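PDB 2Y2W: intracellular exo-alpha-(1->5)-L-arabinofuranosidase from Bifidobacterium longum, which hydrolyses terminal alpha-(1->5)-linked L-arabinofuranosyl bonds in arabinans, helping to degrade plant cell-wall hemicellulose as a family 51 glycoside hydrolase. Local coordinates for residues 435-440 with 480-485; 95-100 with 157-162; 265-270 with 315-320; 249-254 with 337-342. All coordinates share one frame; numbering follows the deposited sequence.

Contact 1. Residues 435-440 with 480-485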
loop_
_atom_site.group_PDB
_atom_site.type_symbol
_atom_site.label_atom_id
_atom_site.label_comp_id
_atom_site.label_asym_id
_atom_site.label_seq_id
_atom_site.Cartn_x
_atom_site.Cartn_y
_atom_site.Cartn_z
ATOM N N ALA D 435 -34.604 12.314 22.288
ATOM C CA ALA D 435 -35.764 12.890 21.602
ATOM C C ALA D 435 -36.038 14.338 22.024
ATOM O O ALA D 435 -36.173 15.219 21.173
ATOM C CB ALA D 435 -36.994 12.023 21.824
ATOM N N GLU D 436 -36.101 14.576 23.332
ATOM C CA GLU D 436 -36.339 15.915 23.872
ATOM C C GLU D 436 -35.301 16.937 23.422
ATOM O O GLU D 436 -35.655 18.053 23.034
ATOM C CB GLU D 436 -36.418 15.883 25.400
ATOM C CG GLU D 436 -37.842 15.855 25.940
ATOM C CD GLU D 436 -38.588 17.164 25.718
ATOM O OE1 GLU D 436 -37.955 18.242 25.790
ATOM O OE2 GLU D 436 -39.813 17.112 25.478
ATOM N N ALA D 437 -34.028 16.553 23.475
ATOM C CA ALA D 437 -32.945 17.424 23.039
ATOM C C ALA D 437 -33.000 17.646 21.529
ATOM O O ALA D 437 -32.798 18.762 21.056
ATOM C CB ALA D 437 -31.602 16.853 23.452
ATOM N N ALA D 438 -33.297 16.584 20.785
ATOM C CA ALA D 438 -33.330 16.640 19.325
ATOM C C ALA D 438 -34.468 17.495 18.780
ATOM O O ALA D 438 -34.312 18.150 17.750
ATOM C CB ALA D 438 -33.395 15.234 18.739
ATOM N N LEU D 439 -35.604 17.496 19.474
ATOM C CA LEU D 439 -36.802 18.187 18.992
ATOM C C LEU D 439 -37.002 19.614 19.519
ATOM O O LEU D 439 -37.835 20.352 18.988
ATOM C CB LEU D 439 -38.061 17.344 19.251
ATOM C CG LEU D 439 -38.322 16.136 18.341
ATOM C CD1 LEU D 439 -39.438 15.268 18.908
ATOM C CD2 LEU D 439 -38.649 16.556 16.910
ATOM N N HIS D 440 -36.245 20.007 20.543
ATOM C CA HIS D 440 -36.473 21.306 21.190
ATOM C C HIS D 440 -35.237 22.183 21.426
ATOM O O HIS D 440 -35.367 23.396 21.606
ATOM C CB HIS D 440 -37.265 21.122 22.487
ATOM C CG HIS D 440 -38.605 20.490 22.283
ATOM N ND1 HIS D 440 -39.697 21.194 21.828
ATOM C CD2 HIS D 440 -39.023 19.213 22.453
ATOM C CE1 HIS D 440 -40.735 20.381 21.736
ATOM N NE2 HIS D 440 -40.352 19.174 22.110
ATOM N N LEU D 480 -35.632 26.047 26.058
ATOM C CA LEU D 480 -35.479 24.720 26.672
ATOM C C LEU D 480 -34.341 24.650 27.693
ATOM O O LEU D 480 -33.241 25.156 27.452
ATOM C CB LEU D 480 -35.289 23.630 25.602
ATOM C CG LEU D 480 -34.969 22.202 26.069
ATOM C CD1 LEU D 480 -36.197 21.500 26.639
ATOM C CD2 LEU D 480 -34.363 21.385 24.939
ATOM N N LEU D 481 -34.627 24.017 28.830
ATOM C CA LEU D 481 -33.620 23.711 29.844
ATOM C C LEU D 481 -33.528 22.206 30.085
ATOM O O LEU D 481 -34.538 21.543 30.339
ATOM C CB LEU D 481 -33.920 24.441 31.163
ATOM C CG LEU D 481 -33.160 24.008 32.427
ATOM C CD1 LEU D 481 -31.695 24.427 32.385
ATOM C CD2 LEU D 481 -33.822 24.553 33.681
ATOM N N LEU D 482 -32.309 21.683 30.000
ATOM C CA LEU D 482 -32.027 20.286 30.317
ATOM C C LEU D 482 -31.071 20.234 31.502
ATOM O O LEU D 482 -30.038 20.903 31.494
ATOM C CB LEU D 482 -31.410 19.568 29.111
ATOM C CG LEU D 482 -32.179 19.535 27.786
ATOM C CD1 LEU D 482 -31.224 19.341 26.618
ATOM C CD2 LEU D 482 -33.246 18.454 27.791
ATOM N N ALA D 483 -31.422 19.448 32.518
ATOM C CA ALA D 483 -30.594 19.329 33.720
ATOM C C ALA D 483 -30.505 17.897 34.243
ATOM O O ALA D 483 -31.448 17.117 34.111
ATOM C CB ALA D 483 -31.093 20.271 34.813
ATOM N N VAL D 484 -29.362 17.570 34.841
ATOM C CA VAL D 484 -29.092 16.224 35.348
ATOM C C VAL D 484 -28.632 16.253 36.810
ATOM O O VAL D 484 -27.870 17.133 37.213
ATOM C CB VAL D 484 -28.052 15.489 34.444
ATOM C CG1 VAL D 484 -27.278 14.421 35.213
ATOM C CG2 VAL D 484 -28.746 14.862 33.243
ATOM N N ASN D 485 -29.122 15.295 37.596
ATOM C CA ASN D 485 -28.643 15.074 38.959
ATOM C C ASN D 485 -27.737 13.847 39.013
ATOM O O ASN D 485 -28.188 12.721 38.785
ATOM C CB ASN D 485 -29.817 14.925 39.936
ATOM C CG ASN D 485 -29.370 14.855 41.390
ATOM O OD1 ASN D 485 -28.316 15.380 41.760
ATOM N ND2 ASN D 485 -30.174 14.206 42.222
#
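L480 and H440 meet where helix 431-440, which follows the last strand of the (beta/alpha)8 barrel, packs on the C-terminal beta sheet, a helix-on-sheet contact in which two leucines of the strand meet A437, H440 and the carboxylate end of E436. The helix segment 435-440 and the strand segment 480-485 run nearly antiparallel, at 157°, with their axes 9.9 Å apart.

L480 can be followed from root to tip. Its CB lies 4.0 Å from the carbonyl O of H440. CG stands trans to the backbone N (chi1 174°), which carries both methyls toward the helix, and from there the branches part. CD2 rests on the main chain of H440, 3.7 Å from its C atom, and also touches CB of that residue. CD1, the other branch, meets the carboxylate of E436, with OE1 at 3.8 Å, the two side chains passing at a slant. This is a van der Waals contact between a methyl and an oxygen, with no hydrogen bond in it. OE2 of E436 lies close to OE2 of E563, and such a pair of like charges would probably raise the proton affinity of one or both acids.

Two residues along the strand, L482 reaches the buried face of the helix. It is enclosed further by L396 of helix 382-397 and by W559 and V469 on the flanking strands 558-564 and 462-473, while A437 is backed by M392 and F64. Within this apolar layer the CD1 methyl of L482 sits 4.0 Å from CB of A437.

Contact 2. Residues 95-100 with 157-162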
loop_
_atom_site.group_PDB
_atom_site.type_symbol
_atom_site.label_atom_id
_atom_site.label_comp_id
_atom_site.label_asym_id
_atom_site.label_seq_id
_atom_site.Cartn_x
_atom_site.Cartn_y
_atom_site.Cartn_z
ATOM N N ASP D 95 -42.303 0.786 11.379
ATOM C CA ASP D 95 -42.366 1.028 12.822
ATOM C C ASP D 95 -41.040 1.565 13.361
ATOM O O ASP D 95 -41.021 2.405 14.265
ATOM C CB ASP D 95 -42.831 -0.220 13.594
ATOM C CG ASP D 95 -41.943 -1.444 13.363
ATOM O OD1 ASP D 95 -40.996 -1.382 12.546
ATOM O OD2 ASP D 95 -42.204 -2.482 14.010
ATOM N N VAL D 96 -39.940 1.083 12.784
ATOM C CA VAL D 96 -38.602 1.549 13.129
ATOM C C VAL D 96 -38.394 2.966 12.596
ATOM O O VAL D 96 -37.917 3.841 13.326
ATOM C CB VAL D 96 -37.510 0.571 12.615
ATOM C CG1 VAL D 96 -36.121 1.192 12.693
ATOM C CG2 VAL D 96 -37.556 -0.724 13.410
ATOM N N LEU D 97 -38.771 3.185 11.337
ATOM C CA LEU D 97 -38.727 4.514 10.719
ATOM C C LEU D 97 -39.529 5.559 11.500
ATOM O O LEU D 97 -39.072 6.693 11.669
ATOM C CB LEU D 97 -39.222 4.460 9.271
ATOM C CG LEU D 97 -38.226 4.148 8.154
ATOM C CD1 LEU D 97 -38.964 3.770 6.878
ATOM C CD2 LEU D 97 -37.292 5.327 7.907
ATOM N N ASP D 98 -40.716 5.170 11.970
ATOM C CA ASP D 98 -41.568 6.044 12.779
ATOM C C ASP D 98 -40.867 6.492 14.060
ATOM O O ASP D 98 -40.965 7.658 14.445
ATOM C CB ASP D 98 -42.900 5.357 13.116
ATOM C CG ASP D 98 -43.835 5.246 11.914
ATOM O OD1 ASP D 98 -43.661 5.998 10.925
ATOM O OD2 ASP D 98 -44.755 4.401 11.963
ATOM N N LEU D 99 -40.157 5.568 14.704
ATOM C CA LEU D 99 -39.403 5.877 15.922
ATOM C C LEU D 99 -38.125 6.677 15.661
ATOM O O LEU D 99 -37.637 7.367 16.556
ATOM C CB LEU D 99 -39.083 4.604 16.714
ATOM C CG LEU D 99 -40.251 3.869 17.387
ATOM C CD1 LEU D 99 -39.758 2.625 18.097
ATOM C CD2 LEU D 99 -40.996 4.768 18.363
ATOM N N VAL D 100 -37.589 6.583 14.446
ATOM C CA VAL D 100 -36.424 7.384 14.055
ATOM C C VAL D 100 -36.837 8.845 13.916
ATOM O O VAL D 100 -36.129 9.745 14.379
ATOM C CB VAL D 100 -35.762 6.865 12.745
ATOM C CG1 VAL D 100 -34.710 7.846 12.225
ATOM C CG2 VAL D 100 -35.136 5.493 12.970
ATOM N N GLN D 157 -33.653 8.625 2.280
ATOM C CA GLN D 157 -34.677 9.432 1.615
ATOM C C GLN D 157 -36.010 9.328 2.361
ATOM O O GLN D 157 -36.680 10.338 2.583
ATOM C CB GLN D 157 -34.858 9.005 0.154
ATOM C CG GLN D 157 -33.695 9.352 -0.776
ATOM C CD GLN D 157 -33.522 10.848 -1.007
ATOM O OE1 GLN D 157 -32.404 11.367 -0.973
ATOM N NE2 GLN D 157 -34.629 11.546 -1.247
ATOM N N LYS D 158 -36.372 8.105 2.748
ATOM C CA LYS D 158 -37.585 7.834 3.522
ATOM C C LYS D 158 -37.543 8.456 4.917
ATOM O O LYS D 158 -38.555 8.956 5.409
ATOM C CB LYS D 158 -37.817 6.323 3.641
ATOM C CG LYS D 158 -38.898 5.748 2.724
ATOM C CD LYS D 158 -40.299 6.092 3.240
ATOM C CE LYS D 158 -41.342 5.080 2.784
ATOM N NZ LYS D 158 -41.324 3.833 3.603
ATOM N N ALA D 159 -36.370 8.420 5.545
ATOM C CA ALA D 159 -36.191 8.956 6.895
ATOM C C ALA D 159 -36.107 10.483 6.916
ATOM O O ALA D 159 -36.495 11.118 7.899
ATOM C CB ALA D 159 -34.950 8.345 7.548
ATOM N N GLY D 160 -35.599 11.060 5.830
ATOM C CA GLY D 160 -35.339 12.496 5.760
ATOM C C GLY D 160 -34.007 12.843 6.399
ATOM O O GLY D 160 -33.751 14.001 6.743
ATOM N N THR D 161 -33.156 11.832 6.554
ATOM C CA THR D 161 -31.857 11.996 7.198
ATOM C C THR D 161 -30.742 12.150 6.175
ATOM O O THR D 161 -30.800 11.573 5.092
ATOM C CB THR D 161 -31.516 10.799 8.122
ATOM O OG1 THR D 161 -31.734 9.569 7.417
ATOM C CG2 THR D 161 -32.376 10.814 9.377
ATOM N N GLU D 162 -29.735 12.939 6.539
ATOM C CA GLU D 162 -28.500 13.082 5.777
ATOM C C GLU D 162 -27.641 11.827 5.966
ATOM O O GLU D 162 -27.737 11.156 6.997
ATOM C CB GLU D 162 -27.755 14.314 6.291
ATOM C CG GLU D 162 -26.508 14.728 5.517
ATOM C CD GLU D 162 -25.800 15.919 6.152
ATOM O OE1 GLU D 162 -26.342 16.501 7.121
ATOM O OE2 GLU D 162 -24.697 16.277 5.683
#
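K158 lays its bent side chain across that of L97, at about a right angle, and so begins a small contact between two helices on the outside of the (beta/alpha)8 barrel. One is helix 94-103, which leads into barrel strand 107-110. The other is helix 149-159, which leads into strand 162-167. The lysine chain bends at chi2 (-75°) and again at chi4 (79°), and these turns bring NZ to 4.0 Å from the CD1 methyl of L97. The ammonium is gripped by polar partners nearby, a salt bridge to OD2 of D88 and a hydrogen bond to OE1 of Q94.

A159, next in sequence, supplies the apolar half. Its CB lies 3.8 Å from CD2 of L97, and its CA is almost as near to the same methyl, so the leucine tip rests on the last turn of the helix. W155, one turn earlier, also packs on L97.

At G160 the chain leaves the helix with a positive phi of 83°. T161 then directs its CB toward the first helix without touching it, and packs on W155 and S156 instead. E162 enters the barrel strand, where its carboxylate forms a salt bridge with R62.

The forked tip of L97 therefore serves two environments. One methyl is buried against alanine, and the other touches the NZ end of a lysine whose charge is balanced by D88, so cohesion across the pair is van der Waals in kind and the ionic bond runs alongside it.

Contact 3. Residues 265-270 with 315-320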
loop_
_atom_site.group_PDB
_atom_site.type_symbol
_atom_site.label_atom_id
_atom_site.label_comp_id
_atom_site.label_asym_id
_atom_site.label_seq_id
_atom_site.Cartn_x
_atom_site.Cartn_y
_atom_site.Cartn_z
ATOM N N THR D 265 -1.663 12.857 20.755
ATOM C CA THR D 265 -0.547 12.830 19.802
ATOM C C THR D 265 -0.943 12.274 18.430
ATOM O O THR D 265 -0.344 12.633 17.412
ATOM C CB THR D 265 0.660 12.039 20.353
ATOM O OG1 THR D 265 0.217 10.774 20.857
ATOM C CG2 THR D 265 1.341 12.813 21.476
ATOM N N TRP D 266 -1.949 11.402 18.409
ATOM C CA TRP D 266 -2.516 10.907 17.160
ATOM C C TRP D 266 -3.100 12.072 16.372
ATOM O O TRP D 266 -2.719 12.305 15.226
ATOM C CB TRP D 266 -3.602 9.861 17.432
ATOM C CG TRP D 266 -4.331 9.404 16.200
ATOM C CD1 TRP D 266 -5.398 10.014 15.600
ATOM C CD2 TRP D 266 -4.046 8.236 15.422
ATOM N NE1 TRP D 266 -5.793 9.300 14.495
ATOM C CE2 TRP D 266 -4.981 8.203 14.363
ATOM C CE3 TRP D 266 -3.091 7.214 15.515
ATOM C CZ2 TRP D 266 -4.989 7.187 13.402
ATOM C CZ3 TRP D 266 -3.101 6.203 14.561
ATOM C CH2 TRP D 266 -4.044 6.198 13.519
ATOM N N GLU D 267 -4.016 12.798 17.010
ATOM C CA GLU D 267 -4.689 13.944 16.407
ATOM C C GLU D 267 -3.700 15.003 15.928
ATOM O O GLU D 267 -3.825 15.510 14.817
ATOM C CB GLU D 267 -5.686 14.561 17.392
ATOM C CG GLU D 267 -6.947 13.728 17.635
ATOM C CD GLU D 267 -6.762 12.614 18.656
ATOM O OE1 GLU D 267 -5.644 12.435 19.189
ATOM O OE2 GLU D 267 -7.752 11.908 18.930
ATOM N N LYS D 268 -2.711 15.316 16.761
ATOM C CA LYS D 268 -1.713 16.324 16.418
ATOM C C LYS D 268 -0.975 15.974 15.128
ATOM O O LYS D 268 -0.916 16.789 14.209
ATOM C CB LYS D 268 -0.723 16.521 17.565
ATOM C CG LYS D 268 0.004 17.859 17.529
ATOM C CD LYS D 268 0.603 18.232 18.884
ATOM C CE LYS D 268 -0.470 18.601 19.913
ATOM N NZ LYS D 268 -1.045 17.412 20.610
ATOM N N THR D 269 -0.435 14.759 15.062
ATOM C CA THR D 269 0.328 14.303 13.901
ATOM C C THR D 269 -0.540 14.238 12.641
ATOM O O THR D 269 -0.154 14.754 11.588
ATOM C CB THR D 269 0.980 12.926 14.162
ATOM O OG1 THR D 269 1.689 12.960 15.405
ATOM C CG2 THR D 269 1.952 12.560 13.044
ATOM N N VAL D 270 -1.711 13.619 12.768
ATOM C CA VAL D 270 -2.625 13.417 11.643
ATOM C C VAL D 270 -3.165 14.740 11.095
ATOM O O VAL D 270 -3.092 14.992 9.888
ATOM C CB VAL D 270 -3.777 12.439 12.021
ATOM C CG1 VAL D 270 -4.933 12.505 11.019
ATOM C CG2 VAL D 270 -3.243 11.017 12.135
ATOM N N ALA D 315 -11.609 19.059 25.349
ATOM C CA ALA D 315 -10.529 20.022 25.577
ATOM C C ALA D 315 -9.222 19.605 24.903
ATOM O O ALA D 315 -8.573 20.422 24.249
ATOM C CB ALA D 315 -10.314 20.241 27.074
ATOM N N THR D 316 -8.862 18.332 25.054
ATOM C CA THR D 316 -7.594 17.800 24.557
ATOM C C THR D 316 -7.561 17.702 23.030
ATOM O O THR D 316 -6.552 18.044 22.402
ATOM C CB THR D 316 -7.281 16.413 25.174
ATOM O OG1 THR D 316 -7.554 16.441 26.578
ATOM C CG2 THR D 316 -5.822 16.034 24.960
ATOM N N VAL D 317 -8.660 17.236 22.441
ATOM C CA VAL D 317 -8.752 17.097 20.986
ATOM C C VAL D 317 -8.781 18.471 20.311
ATOM O O VAL D 317 -8.120 18.678 19.290
ATOM C CB VAL D 317 -9.967 16.230 20.566
ATOM C CG1 VAL D 317 -10.154 16.239 19.053
ATOM C CG2 VAL D 317 -9.789 14.804 21.057
ATOM N N SER D 318 -9.530 19.403 20.898
ATOM C CA SER D 318 -9.589 20.783 20.414
ATOM C C SER D 318 -8.209 21.431 20.393
ATOM O O SER D 318 -7.828 22.064 19.404
ATOM C CB SER D 318 -10.537 21.615 21.275
ATOM O OG SER D 318 -11.839 21.059 21.272
ATOM N N ASP D 319 -7.466 21.262 21.485
ATOM C CA ASP D 319 -6.115 21.800 21.608
ATOM C C ASP D 319 -5.192 21.203 20.546
ATOM O O ASP D 319 -4.349 21.902 19.975
ATOM C CB ASP D 319 -5.574 21.531 23.014
ATOM C CG ASP D 319 -4.188 22.106 23.229
ATOM O OD1 ASP D 319 -4.027 23.344 23.135
ATOM O OD2 ASP D 319 -3.260 21.314 23.502
ATOM N N ALA D 320 -5.369 19.909 20.288
ATOM C CA ALA D 320 -4.645 19.203 19.232
ATOM C C ALA D 320 -5.032 19.727 17.849
ATOM O O ALA D 320 -4.173 19.892 16.980
ATOM C CB ALA D 320 -4.897 17.706 19.330
#
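E267 turns its CG away from its carbonyl carbon (chi1 -72°) and folds at chi2 (82°), which swings the carboxylate over toward V317, while CB, aimed at the other helix by the backbone, meets A320. K268 bends at chi3 and chi4, bringing NZ round to the same alanine. A320 is thus the meeting point: its CB is 3.8 Å from CB of E267 and 4.1 Å from NZ of K268. The small side chain allows the backbones to come close, with CA of K268 and CA of A320 only 5.0 Å apart.

The acid of E267 is buried, and its OE2 is hydrogen-bonded to OG of S255, while OE1 takes a weak one from the backbone N of G264. Beside this, the CG2 methyl of V317 lies 4.1 Å from OE2. The lysine ammonium stays 5.3 Å from OD2 of D319, too long for a salt bridge, although the opposite charges may still attract.

Segments 265-270 and 315-320 run nearly parallel, their axes 8.8 Å apart at 21°. V281 of strand 280-287 touches both E267 and V317 from the inner side. Such near-parallel neighbouring helices, laid over the parallel strands, form the outer layer of a (beta/alpha)8 barrel.

Contact 4. Residues 249-254 with 337-342; sequences ELVACG and SFDEWG
V251 and D339 lie alongside each other inside the barrel with their side chains running opposite ways, so that a methyl of one comes beside a carboxylate oxygen of the other. The valine holds CG1 trans to its backbone N (chi1 -170°) and presents this branch to the 337-342 segment, with D339 OD2 at 4.1 Å. The same methyl meets CB of S337 at 4.3 Å. All three residues point their CB atoms toward the opposite segment, whereas F338, between two of them, is turned outward onto C283 and A285.

The aspartate adopts the crowded rotamer, CG lying between backbone N and carbonyl carbon (chi1 53°). Around it the chain is sharply bent: F338 is the centre of an inverse gamma turn, with a weak bond from D339 N to S337 O. OD2 has a long, weak ion pair with NE of R109. The guanidinium of R109 also forms a salt bridge with OE2 of E340, the nucleophile by similarity, whose OE1 is hydrogen-bonded to OH of Y286. D339 thus belongs to the second shell of the probable catalytic centre, about 7 Å from the side chain of E215.

Strand 280-287 lies between strands 249-252 and 335-341 in the barrel wall, so these side chains, two strands apart in the wall, meet inside the barrel. M209 of strand 209-212 touches both V251 and S337 there, while on the outer side helix 227-244 packs against L250 and A252.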
loop_
_atom_site.group_PDB
_atom_site.type_symbol
_atom_site.label_atom_id
_atom_site.label_comp_id
_atom_site.label_asym_id
_atom_site.label_seq_id
_atom_site.Cartn_x
_atom_site.Cartn_y
_atom_site.Cartn_z
ATOM N N GLU D 249 -17.228 17.604 2.928
ATOM C CA GLU D 249 -16.799 17.832 4.302
ATOM C C GLU D 249 -16.234 16.525 4.855
ATOM O O GLU D 249 -16.967 15.560 5.066
ATOM C CB GLU D 249 -17.963 18.357 5.149
ATOM C CG GLU D 249 -18.593 19.633 4.585
ATOM C CD GLU D 249 -19.787 20.129 5.384
ATOM O OE1 GLU D 249 -20.574 19.293 5.881
ATOM O OE2 GLU D 249 -19.943 21.368 5.499
ATOM N N LEU D 250 -14.922 16.504 5.080
ATOM C CA LEU D 250 -14.193 15.256 5.317
ATOM C C LEU D 250 -13.725 15.059 6.756
ATOM O O LEU D 250 -13.179 15.974 7.378
ATOM C CB LEU D 250 -13.012 15.150 4.350
ATOM C CG LEU D 250 -13.372 15.282 2.866
ATOM C CD1 LEU D 250 -12.125 15.451 2.016
ATOM C CD2 LEU D 250 -14.205 14.100 2.380
ATOM N N VAL D 251 -13.940 13.846 7.261
ATOM C CA VAL D 251 -13.638 13.495 8.651
ATOM C C VAL D 251 -12.432 12.561 8.738
ATOM O O VAL D 251 -12.418 11.494 8.117
ATOM C CB VAL D 251 -14.848 12.811 9.350
ATOM C CG1 VAL D 251 -14.605 12.683 10.849
ATOM C CG2 VAL D 251 -16.140 13.571 9.080
ATOM N N ALA D 252 -11.429 12.974 9.509
ATOM C CA ALA D 252 -10.275 12.131 9.809
ATOM C C ALA D 252 -10.503 11.382 11.111
ATOM O O ALA D 252 -11.133 11.908 12.032
ATOM C CB ALA D 252 -9.017 12.966 9.905
ATOM N N CYS D 253 -9.993 10.152 11.177
ATOM C CA CYS D 253 -10.047 9.348 12.396
ATOM C C CYS D 253 -9.218 10.005 13.490
ATOM O O CYS D 253 -8.069 10.387 13.264
ATOM C CB CYS D 253 -9.515 7.933 12.150
ATOM S SG CYS D 253 -10.412 6.945 10.937
ATOM N N GLY D 254 -9.816 10.147 14.666
ATOM C CA GLY D 254 -9.099 10.617 15.839
ATOM C C GLY D 254 -8.805 9.427 16.720
ATOM O O GLY D 254 -8.413 8.366 16.229
ATOM N N SER D 337 -16.051 16.004 15.638
ATOM C CA SER D 337 -17.146 15.114 15.275
ATOM C C SER D 337 -17.198 13.909 16.211
ATOM O O SER D 337 -16.468 12.932 16.023
ATOM C CB SER D 337 -17.006 14.656 13.819
ATOM O OG SER D 337 -18.100 13.845 13.423
ATOM N N PHE D 338 -18.061 13.987 17.221
ATOM C CA PHE D 338 -18.278 12.878 18.150
ATOM C C PHE D 338 -19.121 11.776 17.506
ATOM O O PHE D 338 -20.229 11.480 17.955
ATOM C CB PHE D 338 -18.931 13.382 19.441
ATOM C CG PHE D 338 -17.985 13.479 20.600
ATOM C CD1 PHE D 338 -17.199 14.611 20.782
ATOM C CD2 PHE D 338 -17.877 12.433 21.512
ATOM C CE1 PHE D 338 -16.320 14.698 21.857
ATOM C CE2 PHE D 338 -17.003 12.511 22.589
ATOM C CZ PHE D 338 -16.224 13.645 22.763
ATOM N N ASP D 339 -18.569 11.160 16.463
ATOM C CA ASP D 339 -19.330 10.249 15.608
ATOM C C ASP D 339 -19.564 8.850 16.186
ATOM O O ASP D 339 -20.259 8.034 15.579
ATOM C CB ASP D 339 -18.745 10.192 14.186
ATOM C CG ASP D 339 -17.257 9.872 14.159
ATOM O OD1 ASP D 339 -16.672 9.555 15.216
ATOM O OD2 ASP D 339 -16.671 9.943 13.057
ATOM N N GLU D 340 -18.986 8.580 17.353
ATOM C CA GLU D 340 -19.328 7.388 18.126
ATOM C C GLU D 340 -19.335 7.708 19.619
ATOM O O GLU D 340 -18.281 7.822 20.244
ATOM C CB GLU D 340 -18.380 6.223 17.813
ATOM C CG GLU D 340 -18.749 5.444 16.554
ATOM C CD GLU D 340 -17.948 4.165 16.374
ATOM O OE1 GLU D 340 -17.670 3.474 17.380
ATOM O OE2 GLU D 340 -17.605 3.844 15.216
ATOM N N TRP D 341 -20.530 7.878 20.176
ATOM C CA TRP D 341 -20.687 8.125 21.608
ATOM C C TRP D 341 -21.877 7.358 22.176
ATOM O O TRP D 341 -22.745 6.908 21.430
ATOM C CB TRP D 341 -20.805 9.629 21.904
ATOM C CG TRP D 341 -22.108 10.256 21.482
ATOM C CD1 TRP D 341 -22.398 10.805 20.266
ATOM C CD2 TRP D 341 -23.292 10.405 22.280
ATOM N NE1 TRP D 341 -23.685 11.282 20.254
ATOM C CE2 TRP D 341 -24.258 11.049 21.477
ATOM C CE3 TRP D 341 -23.629 10.054 23.595
ATOM C CZ2 TRP D 341 -25.541 11.354 21.944
ATOM C CZ3 TRP D 341 -24.906 10.354 24.060
ATOM C CH2 TRP D 341 -25.846 11.000 23.233
ATOM N N GLY D 342 -21.900 7.203 23.498
ATOM C CA GLY D 342 -23.020 6.564 24.183
ATOM C C GLY D 342 -22.615 5.557 25.241
ATOM O O GLY D 342 -21.428 5.370 25.514
#

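Contacts 2, 3 and 4 describe one barrel at different depths, and contact 1 ties it to the C-terminal sheet. Contact 4 lies in the core and carries E340, the probable nucleophile. Contact 3 packs onto it, with centres 13 Å apart, through W266 NE1, 2.8 Å from C253 O in a probable hydrogen bond; the side chain of E267 is about 10 Å from that of E215. Contact 2 lies beyond the chain's centre from contact 3, 35 Å between centres, yet R62 bridges both E162 of contact 2 and E249 of contact 4. Contacts 1 and 2 both lie away from the annotated sites, their centres 23 and 22 Å from that of contact 4.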